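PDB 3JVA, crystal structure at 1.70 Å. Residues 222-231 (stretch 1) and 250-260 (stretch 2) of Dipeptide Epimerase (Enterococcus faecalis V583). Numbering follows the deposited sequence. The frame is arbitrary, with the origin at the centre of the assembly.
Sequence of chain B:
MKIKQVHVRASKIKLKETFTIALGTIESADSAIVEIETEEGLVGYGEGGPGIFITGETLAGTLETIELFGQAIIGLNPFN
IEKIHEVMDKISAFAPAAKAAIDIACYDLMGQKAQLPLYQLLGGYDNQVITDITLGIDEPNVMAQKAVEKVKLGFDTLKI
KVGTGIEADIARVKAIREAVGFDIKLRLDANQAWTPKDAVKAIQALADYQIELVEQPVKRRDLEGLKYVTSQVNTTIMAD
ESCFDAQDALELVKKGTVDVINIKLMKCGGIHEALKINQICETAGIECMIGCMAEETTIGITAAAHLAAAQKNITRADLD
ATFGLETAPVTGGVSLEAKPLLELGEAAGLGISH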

# COMPACT_ATOMS: atom_id res chain seq x y z
N ASP B 222 -1.71 -14.34 -15.61
CA ASP B 222 -2.19 -14.35 -14.23
C ASP B 222 -1.04 -14.30 -13.23
O ASP B 222 -0.75 -15.29 -12.56
CB ASP B 222 -3.06 -15.59 -14.00
CG ASP B 222 -3.69 -15.60 -12.62
OD1 ASP B 222 -3.77 -14.52 -12.00
OD2 ASP B 222 -4.12 -16.68 -12.17
N LEU B 223 -0.40 -13.14 -13.13
CA LEU B 223 0.74 -12.96 -12.23
C LEU B 223 0.36 -13.09 -10.76
O LEU B 223 1.13 -13.65 -9.96
CB LEU B 223 1.40 -11.60 -12.49
CG LEU B 223 1.79 -11.37 -13.96
CD1 LEU B 223 2.52 -10.04 -14.09
CD2 LEU B 223 2.67 -12.51 -14.45
N GLU B 224 -0.81 -12.59 -10.38
CA GLU B 224 -1.27 -12.69 -9.00
C GLU B 224 -1.42 -14.16 -8.63
O GLU B 224 -1.03 -14.58 -7.55
CB GLU B 224 -2.61 -11.97 -8.83
CG GLU B 224 -2.52 -10.45 -8.86
CD GLU B 224 -3.87 -9.80 -9.12
OE1 GLU B 224 -4.84 -10.10 -8.39
OE2 GLU B 224 -3.96 -8.98 -10.06
N GLY B 225 -2.00 -14.93 -9.55
CA GLY B 225 -2.20 -16.35 -9.32
C GLY B 225 -0.88 -17.10 -9.30
O GLY B 225 -0.70 -18.03 -8.50
N LEU B 226 0.04 -16.72 -10.17
CA LEU B 226 1.35 -17.36 -10.22
C LEU B 226 2.05 -17.09 -8.89
O LEU B 226 2.70 -17.98 -8.32
CB LEU B 226 2.16 -16.80 -11.39
CG LEU B 226 3.55 -17.39 -11.65
CD1 LEU B 226 3.46 -18.90 -11.81
CD2 LEU B 226 4.12 -16.74 -12.90
N LYS B 227 1.90 -15.87 -8.39
CA LYS B 227 2.48 -15.45 -7.12
C LYS B 227 1.87 -16.27 -5.98
O LYS B 227 2.56 -16.68 -5.05
CB LYS B 227 2.21 -13.96 -6.91
CG LYS B 227 2.49 -13.41 -5.52
CD LYS B 227 3.96 -13.35 -5.20
CE LYS B 227 4.25 -12.29 -4.14
NZ LYS B 227 3.44 -12.49 -2.91
N TYR B 228 0.56 -16.50 -6.06
CA TYR B 228 -0.16 -17.27 -5.05
C TYR B 228 0.42 -18.68 -4.96
O TYR B 228 0.72 -19.17 -3.88
CB TYR B 228 -1.65 -17.35 -5.41
CG TYR B 228 -2.46 -18.23 -4.47
CD1 TYR B 228 -2.79 -17.79 -3.19
CD2 TYR B 228 -2.87 -19.50 -4.87
CE1 TYR B 228 -3.52 -18.61 -2.32
CE2 TYR B 228 -3.61 -20.32 -4.01
CZ TYR B 228 -3.93 -19.87 -2.74
OH TYR B 228 -4.67 -20.66 -1.88
N VAL B 229 0.57 -19.34 -6.11
CA VAL B 229 1.12 -20.69 -6.12
C VAL B 229 2.50 -20.72 -5.48
O VAL B 229 2.77 -21.52 -4.58
CB VAL B 229 1.22 -21.23 -7.56
CG1 VAL B 229 1.82 -22.63 -7.55
CG2 VAL B 229 -0.15 -21.24 -8.20
N THR B 230 3.39 -19.85 -5.95
CA THR B 230 4.74 -19.79 -5.42
C THR B 230 4.75 -19.67 -3.90
O THR B 230 5.53 -20.34 -3.22
CB THR B 230 5.49 -18.60 -6.02
OG1 THR B 230 5.56 -18.76 -7.44
CG2 THR B 230 6.90 -18.50 -5.44
N SER B 231 3.88 -18.82 -3.37
CA SER B 231 3.80 -18.58 -1.94
C SER B 231 3.10 -19.68 -1.14
O SER B 231 3.19 -19.71 0.08
CB SER B 231 3.10 -17.25 -1.67
OG SER B 231 1.71 -17.34 -1.97
N LEU B 250 11.34 -7.72 -15.11
CA LEU B 250 11.31 -6.66 -14.11
C LEU B 250 10.02 -6.71 -13.29
O LEU B 250 10.06 -6.58 -12.06
CB LEU B 250 11.43 -5.30 -14.80
CG LEU B 250 11.42 -4.06 -13.90
CD1 LEU B 250 12.46 -4.21 -12.79
CD2 LEU B 250 11.69 -2.82 -14.75
N GLU B 251 8.89 -6.91 -13.96
CA GLU B 251 7.61 -6.98 -13.29
C GLU B 251 7.55 -8.21 -12.38
O GLU B 251 7.08 -8.12 -11.25
CB GLU B 251 6.48 -7.04 -14.32
CG GLU B 251 5.08 -7.04 -13.73
CD GLU B 251 4.81 -5.83 -12.85
OE1 GLU B 251 5.27 -4.72 -13.20
OE2 GLU B 251 4.13 -5.99 -11.81
N LEU B 252 8.06 -9.34 -12.88
CA LEU B 252 8.06 -10.58 -12.11
C LEU B 252 8.89 -10.50 -10.83
O LEU B 252 8.44 -10.94 -9.77
CB LEU B 252 8.57 -11.74 -12.98
CG LEU B 252 7.60 -12.26 -14.04
CD1 LEU B 252 8.31 -13.23 -14.98
CD2 LEU B 252 6.42 -12.95 -13.36
N VAL B 253 10.09 -9.92 -10.91
CA VAL B 253 10.91 -9.82 -9.71
C VAL B 253 10.38 -8.73 -8.78
O VAL B 253 10.53 -8.83 -7.56
CB VAL B 253 12.40 -9.52 -10.03
CG1 VAL B 253 12.95 -10.60 -10.94
CG2 VAL B 253 12.54 -8.15 -10.66
N LYS B 254 9.76 -7.70 -9.35
CA LYS B 254 9.18 -6.61 -8.57
C LYS B 254 8.13 -7.16 -7.62
O LYS B 254 8.13 -6.86 -6.43
CB LYS B 254 8.51 -5.57 -9.47
CG LYS B 254 9.45 -4.59 -10.16
CD LYS B 254 8.64 -3.53 -10.91
CE LYS B 254 9.53 -2.46 -11.53
NZ LYS B 254 8.75 -1.40 -12.22
N LYS B 255 7.21 -7.95 -8.17
CA LYS B 255 6.13 -8.54 -7.39
C LYS B 255 6.55 -9.81 -6.65
O LYS B 255 5.79 -10.32 -5.82
CB LYS B 255 4.94 -8.86 -8.29
CG LYS B 255 4.39 -7.66 -9.06
CD LYS B 255 3.13 -8.02 -9.84
CE LYS B 255 1.89 -8.16 -8.95
NZ LYS B 255 1.95 -9.30 -7.97
N GLY B 256 7.75 -10.31 -6.92
CA GLY B 256 8.20 -11.53 -6.28
C GLY B 256 7.28 -12.67 -6.67
O GLY B 256 6.92 -13.52 -5.85
N THR B 257 6.90 -12.70 -7.94
CA THR B 257 5.99 -13.70 -8.48
C THR B 257 6.47 -15.15 -8.49
O THR B 257 5.67 -16.06 -8.25
CB THR B 257 5.57 -13.34 -9.93
OG1 THR B 257 5.21 -11.95 -10.00
CG2 THR B 257 4.38 -14.18 -10.37
N VAL B 258 7.75 -15.37 -8.75
CA VAL B 258 8.29 -16.73 -8.83
C VAL B 258 9.66 -16.95 -8.19
O VAL B 258 10.32 -16.00 -7.75
CB VAL B 258 8.41 -17.20 -10.30
CG1 VAL B 258 7.03 -17.32 -10.93
CG2 VAL B 258 9.28 -16.22 -11.09
N ASP B 259 10.09 -18.21 -8.16
CA ASP B 259 11.39 -18.57 -7.60
C ASP B 259 12.49 -18.55 -8.65
O ASP B 259 13.65 -18.26 -8.33
CB ASP B 259 11.33 -19.97 -7.00
CG ASP B 259 10.35 -20.07 -5.86
OD1 ASP B 259 10.47 -19.29 -4.90
OD2 ASP B 259 9.45 -20.94 -5.93
N VAL B 260 12.13 -18.86 -9.89
CA VAL B 260 13.08 -18.93 -10.99
C VAL B 260 12.43 -18.47 -12.29
O VAL B 260 11.22 -18.57 -12.46
CB VAL B 260 13.57 -20.39 -11.18
CG1 VAL B 260 14.61 -20.48 -12.30
CG2 VAL B 260 14.16 -20.91 -9.88
O HOH W 1 2.81 -11.62 -9.00

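A helix need not lie flush against its neighbour to pack well; often the segment that follows one helix fills the space beside the other, as these stretches of a dipeptide epimerase illustrate. The axes of helix 223-231 and helix 250-255 approach no closer than 11.1 Å, with their N-to-C directions 48° apart. The closest pair of CA atoms comes after the second helix has ended: Lys227 CA and Thr257 CA lie 4.2 Å apart. Gly256 makes the exit, leaving helical geometry with a positive phi that favours glycine. At the start of the first helix, Asp222 OD1 caps the free amide of Gly225 N through a weak 3.1 Å bond.

So close an approach brings main-chain atoms into the contact. Thr257 O faces the first helix, 3.4 Å from Lys227 CA in a CA-H...O contact, and lies 2.8 Å from Thr230 OG1. That hydroxyl is also 3.1 Å from Leu226 O, and the geometry does not settle which carbonyl receives its proton. The lysine's aliphatic chain lies along the turn, with Lys227 CD 3.0 Å from Gly256 O.

Apolar side chains fill the adjoining space. Leu226, pointing toward the second stretch, brings its CG to 3.6 Å from both Thr257 CG2 and Val258 CG1, so the threonine methyl serves as part of the hydrophobic surface. Leu223 CD2 meets Leu252 CD2 at 3.9 Å; the leucine of the second helix starts sideways, but its end comes nearer.

Where polar groups do not meet directly, water joins them. Water 1 donates to Leu223 O at 2.8 Å, accepts from Lys255 NZ at 2.7 Å, and hydrogen-bonds Thr257 OG1 at 2.6 Å. Thr257 thus shows the principle in miniature: its methyl packs, its hydroxyl binds water, and its carbonyl meets the opposing helix.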